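Local coordinates for pumilio homology domain family member 4 (Saccharomyces cerevisiae, PDB 3BWT), which binds single-stranded messenger RNA through a domain of Pumilio repeats and takes part in regulating gene expression in yeast, at residues H226-I237 with I257-I266; S157-T165 with K191-D202. All blocks are in the same frame, centred on the assembly; numbering follows the deposited sequence.

Interaction 1: residues H226-I237 with I257-I266; sequences HKIVHLLKPRAI and IVSEPMILEI
Lys233 and Glu265 each set CG anti to the backbone N (chi1 -172° and -167°), and further bends, at chi3 and chi4 of the lysine and chi2 of the glutamate, fold their ends together where two neighbouring helices of the Pumilio-repeat solenoid lie side by side. Helix 226-232 runs almost parallel to helix 257-266, their axes 11.1 Å apart. The carbon chains of the two residues lie against each other, Lys233 CG to Glu265 CB at 3.6 Å, before the charges meet in a long salt bridge, NZ to OE1 3.5 Å. OE2 of Glu265 is hydrogen-bonded instead by Asn269, one helical turn on, so the carboxylate is shared between the two partners. The CD of Lys233 also rests near Pro261 O. Deeper in, Met262 bends at chi2 and chi3 so that SD reaches CB of Ala236 at 3.5 Å while CE touches CA of Lys233. Ile266 CG1 touches the same Ala236 methyl. Toward the start of both segments Val229 meets Val258 through CG2 and CG1, 3.8 Å apart, with Ile252 of helix 245-253 also packed on Val258. At the exposed end the His226 ring is approached obliquely by two methyl groups, CD1 of Ile257 and CG1 of Val258.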
loop_
_atom_site.group_PDB
_atom_site.type_symbol
_atom_site.label_atom_id
_atom_site.label_comp_id
_atom_site.label_asym_id
_atom_site.label_seq_id
_atom_site.Cartn_x
_atom_site.Cartn_y
_atom_site.Cartn_z
ATOM N N HIS A 226 3.819 -20.412 -5.945
ATOM C CA HIS A 226 3.836 -21.554 -6.849
ATOM C C HIS A 226 2.596 -21.584 -7.730
ATOM O O HIS A 226 2.675 -21.904 -8.915
ATOM C CB HIS A 226 3.987 -22.870 -6.077
ATOM C CG HIS A 226 5.343 -23.064 -5.473
ATOM N ND1 HIS A 226 5.541 -23.209 -4.115
ATOM C CD2 HIS A 226 6.572 -23.130 -6.042
ATOM C CE1 HIS A 226 6.832 -23.361 -3.875
ATOM N NE2 HIS A 226 7.480 -23.315 -5.026
ATOM N N LYS A 227 1.447 -21.245 -7.159
ATOM C CA LYS A 227 0.208 -21.265 -7.934
ATOM C C LYS A 227 0.182 -20.176 -9.024
ATOM O O LYS A 227 -0.331 -20.395 -10.126
ATOM C CB LYS A 227 -1.002 -21.171 -7.007
ATOM C CG LYS A 227 -1.183 -22.402 -6.120
ATOM C CD LYS A 227 -2.415 -22.264 -5.223
ATOM C CE LYS A 227 -2.614 -23.477 -4.313
ATOM N NZ LYS A 227 -3.795 -23.355 -3.430
ATOM N N ILE A 228 0.758 -19.015 -8.717
ATOM C CA ILE A 228 0.896 -17.938 -9.690
ATOM C C ILE A 228 1.824 -18.361 -10.817
ATOM O O ILE A 228 1.474 -18.264 -11.993
ATOM C CB ILE A 228 1.483 -16.666 -9.058
ATOM C CG1 ILE A 228 0.512 -16.057 -8.050
ATOM C CG2 ILE A 228 1.832 -15.652 -10.132
ATOM C CD1 ILE A 228 1.141 -14.980 -7.218
ATOM N N VAL A 229 3.019 -18.815 -10.454
ATOM C CA VAL A 229 3.984 -19.247 -11.449
ATOM C C VAL A 229 3.355 -20.267 -12.386
ATOM O O VAL A 229 3.480 -20.161 -13.609
ATOM C CB VAL A 229 5.239 -19.832 -10.807
ATOM C CG1 VAL A 229 6.169 -20.377 -11.874
ATOM C CG2 VAL A 229 5.946 -18.760 -9.997
ATOM N N HIS A 230 2.659 -21.238 -11.810
ATOM C CA HIS A 230 1.978 -22.250 -12.606
ATOM C C HIS A 230 1.022 -21.669 -13.652
ATOM O O HIS A 230 0.869 -22.226 -14.734
ATOM C CB HIS A 230 1.232 -23.237 -11.707
ATOM C CG HIS A 230 0.431 -24.246 -12.471
ATOM N ND1 HIS A 230 1.004 -25.330 -13.103
ATOM C CD2 HIS A 230 -0.898 -24.324 -12.721
ATOM C CE1 HIS A 230 0.064 -26.031 -13.707
ATOM N NE2 HIS A 230 -1.099 -25.443 -13.492
ATOM N N LEU A 231 0.371 -20.558 -13.330
ATOM C CA LEU A 231 -0.607 -19.960 -14.245
ATOM C C LEU A 231 0.023 -19.061 -15.306
ATOM O O LEU A 231 -0.470 -18.990 -16.427
ATOM C CB LEU A 231 -1.682 -19.185 -13.472
ATOM C CG LEU A 231 -2.729 -20.026 -12.740
ATOM C CD1 LEU A 231 -3.481 -19.217 -11.690
ATOM C CD2 LEU A 231 -3.690 -20.630 -13.736
ATOM N N LEU A 232 1.116 -18.388 -14.959
ATOM C CA LEU A 232 1.710 -17.404 -15.864
ATOM C C LEU A 232 2.886 -17.925 -16.684
ATOM O O LEU A 232 3.208 -17.362 -17.729
ATOM C CB LEU A 232 2.163 -16.165 -15.093
ATOM C CG LEU A 232 1.209 -15.509 -14.106
ATOM C CD1 LEU A 232 1.903 -14.304 -13.508
ATOM C CD2 LEU A 232 -0.092 -15.113 -14.771
ATOM N N LYS A 233 3.544 -18.975 -16.203
ATOM C CA LYS A 233 4.710 -19.514 -16.905
ATOM C C LYS A 233 4.428 -19.802 -18.385
ATOM O O LYS A 233 5.235 -19.463 -19.243
ATOM C CB LYS A 233 5.262 -20.759 -16.202
ATOM C CG LYS A 233 6.589 -21.241 -16.769
ATOM C CD LYS A 233 7.381 -22.067 -15.753
ATOM C CE LYS A 233 6.687 -23.382 -15.405
ATOM N NZ LYS A 233 6.949 -24.453 -16.410
ATOM N N PRO A 234 3.279 -20.429 -18.686
ATOM C CA PRO A 234 2.923 -20.748 -20.074
ATOM C C PRO A 234 2.821 -19.530 -20.995
ATOM O O PRO A 234 2.545 -19.675 -22.190
ATOM C CB PRO A 234 1.555 -21.413 -19.928
ATOM C CG PRO A 234 1.595 -22.031 -18.575
ATOM C CD PRO A 234 2.352 -21.059 -17.728
ATOM N N ARG A 235 3.037 -18.340 -20.452
ATOM C CA ARG A 235 2.912 -17.127 -21.242
ATOM C C ARG A 235 4.140 -16.267 -21.021
ATOM O O ARG A 235 4.129 -15.058 -21.276
ATOM C CB ARG A 235 1.632 -16.371 -20.869
ATOM C CG ARG A 235 0.423 -17.288 -20.684
ATOM C CD ARG A 235 -0.904 -16.613 -21.020
ATOM N NE ARG A 235 -1.470 -15.880 -19.893
ATOM C CZ ARG A 235 -1.792 -14.592 -19.929
ATOM N NH1 ARG A 235 -1.621 -13.894 -21.048
ATOM N NH2 ARG A 235 -2.300 -14.004 -18.851
ATOM N N ALA A 236 5.207 -16.912 -20.565
ATOM C CA ALA A 236 6.420 -16.218 -20.147
ATOM C C ALA A 236 6.868 -15.150 -21.141
ATOM O O ALA A 236 7.164 -14.018 -20.759
ATOM C CB ALA A 236 7.538 -17.217 -19.894
ATOM N N ILE A 237 6.922 -15.517 -22.416
ATOM C CA ILE A 237 7.336 -14.578 -23.451
ATOM C C ILE A 237 6.296 -13.493 -23.644
ATOM O O ILE A 237 6.625 -12.309 -23.678
ATOM C CB ILE A 237 7.538 -15.268 -24.813
ATOM C CG1 ILE A 237 8.641 -16.328 -24.730
ATOM C CG2 ILE A 237 7.864 -14.223 -25.873
ATOM C CD1 ILE A 237 10.039 -15.747 -24.582
ATOM N N ILE A 257 13.650 -19.378 -5.642
ATOM C CA ILE A 257 13.074 -20.720 -5.775
ATOM C C ILE A 257 12.200 -20.919 -6.996
ATOM O O ILE A 257 11.778 -22.042 -7.265
ATOM C CB ILE A 257 12.222 -21.157 -4.565
ATOM C CG1 ILE A 257 10.900 -20.392 -4.557
ATOM C CG2 ILE A 257 13.005 -21.030 -3.260
ATOM C CD1 ILE A 257 9.714 -21.213 -4.068
ATOM N N VAL A 258 11.895 -19.847 -7.721
ATOM C CA VAL A 258 11.110 -19.994 -8.944
ATOM C C VAL A 258 11.835 -19.432 -10.153
ATOM O O VAL A 258 11.343 -19.532 -11.273
ATOM C CB VAL A 258 9.712 -19.372 -8.828
ATOM C CG1 VAL A 258 8.804 -20.271 -8.027
ATOM C CG2 VAL A 258 9.785 -17.977 -8.216
ATOM N N SER A 259 13.013 -18.859 -9.925
ATOM C CA SER A 259 13.835 -18.317 -11.007
ATOM C C SER A 259 13.917 -19.289 -12.181
ATOM O O SER A 259 13.530 -18.968 -13.307
ATOM C CB SER A 259 15.259 -18.024 -10.517
ATOM O OG SER A 259 15.271 -17.212 -9.352
ATOM N N GLU A 260 14.396 -20.493 -11.895
ATOM C CA GLU A 260 14.870 -21.388 -12.937
ATOM C C GLU A 260 13.783 -22.029 -13.815
ATOM O O GLU A 260 13.954 -22.138 -15.024
ATOM C CB GLU A 260 15.878 -22.384 -12.346
ATOM C CG GLU A 260 17.033 -21.625 -11.657
ATOM C CD GLU A 260 18.204 -22.491 -11.212
ATOM O OE1 GLU A 260 18.147 -23.733 -11.369
ATOM O OE2 GLU A 260 19.187 -21.909 -10.690
ATOM N N PRO A 261 12.654 -22.427 -13.224
ATOM C CA PRO A 261 11.535 -22.852 -14.073
ATOM C C PRO A 261 11.159 -21.794 -15.119
ATOM O O PRO A 261 10.888 -22.128 -16.280
ATOM C CB PRO A 261 10.396 -23.018 -13.073
ATOM C CG PRO A 261 11.077 -23.401 -11.806
ATOM C CD PRO A 261 12.391 -22.662 -11.795
ATOM N N MET A 262 11.139 -20.530 -14.706
ATOM C CA MET A 262 10.788 -19.434 -15.609
ATOM C C MET A 262 11.843 -19.245 -16.691
ATOM O O MET A 262 11.519 -19.124 -17.872
ATOM C CB MET A 262 10.584 -18.121 -14.836
ATOM C CG MET A 262 10.099 -16.951 -15.695
ATOM S SD MET A 262 8.486 -17.181 -16.492
ATOM C CE MET A 262 7.401 -17.187 -15.071
ATOM N N ILE A 263 13.105 -19.206 -16.276
ATOM C CA ILE A 263 14.216 -19.096 -17.209
ATOM C C ILE A 263 14.155 -20.242 -18.208
ATOM O O ILE A 263 14.422 -20.067 -19.395
ATOM C CB ILE A 263 15.565 -19.107 -16.467
ATOM C CG1 ILE A 263 15.700 -17.843 -15.611
ATOM C CG2 ILE A 263 16.724 -19.228 -17.448
ATOM C CD1 ILE A 263 16.966 -17.789 -14.782
ATOM N N LEU A 264 13.776 -21.412 -17.712
ATOM C CA LEU A 264 13.623 -22.599 -18.538
ATOM C C LEU A 264 12.552 -22.444 -19.601
ATOM O O LEU A 264 12.761 -22.815 -20.758
ATOM C CB LEU A 264 13.284 -23.801 -17.666
ATOM C CG LEU A 264 14.446 -24.733 -17.361
ATOM C CD1 LEU A 264 14.016 -25.766 -16.329
ATOM C CD2 LEU A 264 14.914 -25.397 -18.648
ATOM N N GLU A 265 11.399 -21.924 -19.199
ATOM C CA GLU A 265 10.301 -21.686 -20.126
ATOM C C GLU A 265 10.749 -20.750 -21.238
ATOM O O GLU A 265 10.541 -21.016 -22.425
ATOM C CB GLU A 265 9.113 -21.071 -19.393
ATOM C CG GLU A 265 7.836 -21.074 -20.207
ATOM C CD GLU A 265 7.295 -22.470 -20.403
ATOM O OE1 GLU A 265 7.756 -23.380 -19.685
ATOM O OE2 GLU A 265 6.413 -22.654 -21.268
ATOM N N ILE A 266 11.367 -19.648 -20.838
ATOM C CA ILE A 266 11.931 -18.695 -21.787
ATOM C C ILE A 266 12.919 -19.373 -22.745
ATOM O O ILE A 266 12.899 -19.116 -23.948
ATOM C CB ILE A 266 12.582 -17.500 -21.045
ATOM C CG1 ILE A 266 11.488 -16.647 -20.389
ATOM C CG2 ILE A 266 13.445 -16.674 -21.983
ATOM C CD1 ILE A 266 11.998 -15.548 -19.501
#

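Interaction 2: residues S157-T165 with K191-D202; sequences SDSCIDIAT and KLLALVDKLTLD
Cys160 SG meets Leu192 CD2 at 3.6 Å, where the first parts of Pumilio repeats 5 and 6 pack together in the PUF solenoid; each segment holds the end of one helix and the short helix that follows. The sulfur, anti to the backbone N (chi1 -165°), also faces Leu195 CD1. Beside it the Ala164 methyl touches two leucine branches, CD2 of Leu199 at 3.7 Å and, more loosely, CD2 of Leu192. Ile161 covers the outer side, its CB near Leu195 CD1 and its CD1 near Lys198 and Leu199.

At one end Lys191 stretches along Ser157, CD and CE over its CA and CB, and NZ donates to Ser157 O at 3.2 Å from above the carbonyl plane. Asp158 OD1 is near but beyond a salt bridge, and would at most draw on the ammonium at longer range. With an alanine at Lys191, Ser157 O would probably lose this donor and the Ser157 side chain its cover; Ser157 OG is held by Phe153 O.

At the other end Thr165 turns CG2 onto the Asp202 carboxylate, 3.4 Å from CG, the two side chains crossing at about a right angle. The second shell fixes both. Thr165 OG1 and N reach Ile161 O from opposite faces of its plane, and Asp202 OD1 caps the backbone N atoms of Phe204 and Gly205. Val208 and Val209 of helix 205-219 back Leu192 and Leu199 respectively. One water donates to Thr165 O at 2.7 Å and to Asp202 OD2 at 3.1 Å.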
loop_
_atom_site.group_PDB
_atom_site.type_symbol
_atom_site.label_atom_id
_atom_site.label_comp_id
_atom_site.label_asym_id
_atom_site.label_seq_id
_atom_site.Cartn_x
_atom_site.Cartn_y
_atom_site.Cartn_z
ATOM N N SER A 157 -13.453 -8.723 -0.652
ATOM C CA SER A 157 -13.886 -9.976 -1.253
ATOM C C SER A 157 -14.957 -9.767 -2.320
ATOM O O SER A 157 -15.028 -10.519 -3.290
ATOM C CB SER A 157 -14.402 -10.934 -0.174
ATOM O OG SER A 157 -13.358 -11.332 0.705
ATOM N N ASP A 158 -15.779 -8.738 -2.152
ATOM C CA ASP A 158 -16.924 -8.539 -3.037
ATOM C C ASP A 158 -16.685 -7.544 -4.180
ATOM O O ASP A 158 -17.428 -7.536 -5.168
ATOM C CB ASP A 158 -18.156 -8.143 -2.218
ATOM C CG ASP A 158 -18.565 -9.222 -1.233
ATOM O OD1 ASP A 158 -18.171 -10.396 -1.434
ATOM O OD2 ASP A 158 -19.278 -8.899 -0.259
ATOM N N SER A 159 -15.659 -6.707 -4.048
ATOM C CA SER A 159 -15.307 -5.765 -5.109
ATOM C C SER A 159 -13.838 -5.936 -5.471
ATOM O O SER A 159 -13.125 -4.969 -5.704
ATOM C CB SER A 159 -15.581 -4.325 -4.668
ATOM O OG SER A 159 -16.815 -4.222 -3.966
ATOM N N CYS A 160 -13.401 -7.187 -5.535
ATOM C CA CYS A 160 -11.983 -7.500 -5.585
ATOM C C CYS A 160 -11.277 -6.948 -6.807
ATOM O O CYS A 160 -10.208 -6.344 -6.706
ATOM C CB CYS A 160 -11.774 -9.012 -5.527
ATOM S SG CYS A 160 -10.071 -9.473 -5.154
ATOM N N ILE A 161 -11.866 -7.190 -7.969
ATOM C CA ILE A 161 -11.227 -6.828 -9.216
ATOM C C ILE A 161 -10.983 -5.312 -9.272
ATOM O O ILE A 161 -9.863 -4.871 -9.485
ATOM C CB ILE A 161 -12.045 -7.347 -10.432
ATOM C CG1 ILE A 161 -11.364 -6.969 -11.747
ATOM C CG2 ILE A 161 -13.493 -6.875 -10.362
ATOM C CD1 ILE A 161 -9.983 -7.564 -11.864
ATOM N N ASP A 162 -12.017 -4.515 -9.038
ATOM C CA ASP A 162 -11.876 -3.064 -9.119
ATOM C C ASP A 162 -11.011 -2.484 -8.009
ATOM O O ASP A 162 -10.371 -1.454 -8.201
ATOM C CB ASP A 162 -13.240 -2.362 -9.148
ATOM C CG ASP A 162 -14.247 -2.990 -8.195
ATOM O OD1 ASP A 162 -14.334 -4.244 -8.147
ATOM O OD2 ASP A 162 -14.961 -2.221 -7.506
ATOM N N ILE A 163 -10.993 -3.132 -6.852
ATOM C CA ILE A 163 -10.169 -2.645 -5.753
ATOM C C ILE A 163 -8.702 -3.012 -5.959
ATOM O O ILE A 163 -7.805 -2.215 -5.689
ATOM C CB ILE A 163 -10.689 -3.120 -4.383
ATOM C CG1 ILE A 163 -11.478 -1.997 -3.713
ATOM C CG2 ILE A 163 -9.536 -3.535 -3.476
ATOM C CD1 ILE A 163 -12.263 -2.436 -2.506
ATOM N N ALA A 164 -8.474 -4.220 -6.452
ATOM C CA ALA A 164 -7.136 -4.669 -6.800
ATOM C C ALA A 164 -6.525 -3.855 -7.947
ATOM O O ALA A 164 -5.319 -3.606 -7.967
ATOM C CB ALA A 164 -7.167 -6.141 -7.155
ATOM N N THR A 165 -7.352 -3.445 -8.903
ATOM C CA THR A 165 -6.854 -2.718 -10.072
ATOM C C THR A 165 -6.964 -1.198 -9.908
ATOM O O THR A 165 -6.900 -0.454 -10.890
ATOM C CB THR A 165 -7.581 -3.142 -11.369
ATOM O OG1 THR A 165 -8.996 -3.003 -11.193
ATOM C CG2 THR A 165 -7.257 -4.582 -11.737
ATOM N N LYS A 191 -9.146 -15.418 -4.041
ATOM C CA LYS A 191 -9.885 -14.532 -4.937
ATOM C C LYS A 191 -8.974 -13.869 -5.972
ATOM O O LYS A 191 -9.272 -13.853 -7.179
ATOM C CB LYS A 191 -10.649 -13.479 -4.138
ATOM C CG LYS A 191 -11.548 -14.081 -3.065
ATOM C CD LYS A 191 -12.799 -13.256 -2.849
ATOM C CE LYS A 191 -13.835 -14.034 -2.056
ATOM N NZ LYS A 191 -15.222 -13.580 -2.383
ATOM N N LEU A 192 -7.857 -13.331 -5.491
ATOM C CA LEU A 192 -6.862 -12.709 -6.356
ATOM C C LEU A 192 -6.327 -13.687 -7.400
ATOM O O LEU A 192 -6.117 -13.321 -8.562
ATOM C CB LEU A 192 -5.711 -12.160 -5.517
ATOM C CG LEU A 192 -6.099 -11.070 -4.522
ATOM C CD1 LEU A 192 -4.951 -10.774 -3.585
ATOM C CD2 LEU A 192 -6.528 -9.819 -5.254
ATOM N N LEU A 193 -6.104 -14.933 -6.979
ATOM C CA LEU A 193 -5.533 -15.963 -7.851
ATOM C C LEU A 193 -6.497 -16.335 -8.968
ATOM O O LEU A 193 -6.095 -16.663 -10.079
ATOM C CB LEU A 193 -5.167 -17.201 -7.034
ATOM C CG LEU A 193 -4.362 -18.279 -7.751
ATOM C CD1 LEU A 193 -2.916 -17.830 -7.964
ATOM C CD2 LEU A 193 -4.434 -19.585 -6.963
ATOM N N ALA A 194 -7.783 -16.275 -8.662
ATOM C CA ALA A 194 -8.803 -16.457 -9.679
ATOM C C ALA A 194 -8.771 -15.326 -10.714
ATOM O O ALA A 194 -9.411 -15.419 -11.758
ATOM C CB ALA A 194 -10.166 -16.539 -9.027
ATOM N N LEU A 195 -8.027 -14.264 -10.428
ATOM C CA LEU A 195 -8.014 -13.088 -11.293
ATOM C C LEU A 195 -6.607 -12.754 -11.774
ATOM O O LEU A 195 -6.367 -11.666 -12.308
ATOM C CB LEU A 195 -8.592 -11.875 -10.562
ATOM C CG LEU A 195 -10.048 -11.950 -10.103
ATOM C CD1 LEU A 195 -10.373 -10.885 -9.047
ATOM C CD2 LEU A 195 -10.977 -11.857 -11.305
ATOM N N VAL A 196 -5.679 -13.687 -11.588
ATOM C CA VAL A 196 -4.277 -13.410 -11.881
ATOM C C VAL A 196 -4.014 -12.968 -13.327
ATOM O O VAL A 196 -3.116 -12.160 -13.579
ATOM C CB VAL A 196 -3.355 -14.594 -11.490
ATOM C CG1 VAL A 196 -3.307 -15.636 -12.605
ATOM C CG2 VAL A 196 -1.967 -14.078 -11.170
ATOM N N ASP A 197 -4.793 -13.486 -14.271
ATOM C CA ASP A 197 -4.639 -13.081 -15.666
ATOM C C ASP A 197 -4.836 -11.560 -15.821
ATOM O O ASP A 197 -3.940 -10.844 -16.289
ATOM C CB ASP A 197 -5.615 -13.845 -16.567
ATOM C CG ASP A 197 -5.185 -15.290 -16.826
ATOM O OD1 ASP A 197 -4.214 -15.765 -16.201
ATOM O OD2 ASP A 197 -5.828 -15.957 -17.668
ATOM N N LYS A 198 -6.005 -11.078 -15.404
ATOM C CA LYS A 198 -6.349 -9.659 -15.480
ATOM C C LYS A 198 -5.364 -8.764 -14.731
ATOM O O LYS A 198 -4.904 -7.750 -15.260
ATOM C CB LYS A 198 -7.764 -9.421 -14.930
ATOM C CG LYS A 198 -8.881 -9.977 -15.806
ATOM C CD LYS A 198 -10.116 -9.073 -15.792
ATOM C CE LYS A 198 -11.086 -9.457 -16.905
ATOM N NZ LYS A 198 -11.991 -8.334 -17.282
ATOM N N LEU A 199 -5.063 -9.136 -13.491
ATOM C CA LEU A 199 -4.210 -8.335 -12.620
ATOM C C LEU A 199 -2.805 -8.143 -13.172
ATOM O O LEU A 199 -2.202 -7.096 -13.014
ATOM C CB LEU A 199 -4.112 -8.996 -11.246
ATOM C CG LEU A 199 -5.401 -9.216 -10.473
ATOM C CD1 LEU A 199 -5.076 -9.938 -9.197
ATOM C CD2 LEU A 199 -6.049 -7.888 -10.183
ATOM N N THR A 200 -2.285 -9.180 -13.803
ATOM C CA THR A 200 -0.905 -9.188 -14.265
ATOM C C THR A 200 -0.679 -8.109 -15.327
ATOM O O THR A 200 0.364 -7.460 -15.357
ATOM C CB THR A 200 -0.525 -10.605 -14.788
ATOM O OG1 THR A 200 -0.663 -11.552 -13.719
ATOM C CG2 THR A 200 0.908 -10.649 -15.336
ATOM N N LEU A 201 -1.680 -7.911 -16.178
ATOM C CA LEU A 201 -1.605 -6.952 -17.272
ATOM C C LEU A 201 -2.018 -5.556 -16.828
ATOM O O LEU A 201 -1.939 -4.597 -17.593
ATOM C CB LEU A 201 -2.506 -7.407 -18.414
ATOM C CG LEU A 201 -2.138 -8.744 -19.063
ATOM C CD1 LEU A 201 -2.910 -8.935 -20.369
ATOM C CD2 LEU A 201 -0.623 -8.824 -19.289
ATOM N N ASP A 202 -2.451 -5.444 -15.583
ATOM C CA ASP A 202 -2.995 -4.192 -15.086
ATOM C C ASP A 202 -1.922 -3.273 -14.502
ATOM O O ASP A 202 -1.002 -3.741 -13.837
ATOM C CB ASP A 202 -4.053 -4.480 -14.030
ATOM C CG ASP A 202 -4.763 -3.243 -13.587
ATOM O OD1 ASP A 202 -4.318 -2.640 -12.588
ATOM O OD2 ASP A 202 -5.738 -2.852 -14.264
HETATM O O HOH W 1 -6.619 0.054 -13.516
#

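In the fold
Interactions 1 and 2 lie about 19 Å apart between centres in the same PUM-HD solenoid, in series along the chain. Both are partly buried, but interaction 2 is nearer the middle of the chain, about 15 Å from its centre against 26 Å. Interaction 2 joins the opening parts of repeats 5 and 6, with a lysine-to-carbonyl bond and a water bridge at its two ends; interaction 1, spanning repeats 6 and 7, has no hydrogen bond across it and instead a long salt bridge over methionine and aliphatic packing. They touch directly: helix 224-232 packs on the segment 191-202, Leu231 CD1 lying 3.7 Å from Val196 CG1, and Leu232 reaching Thr200.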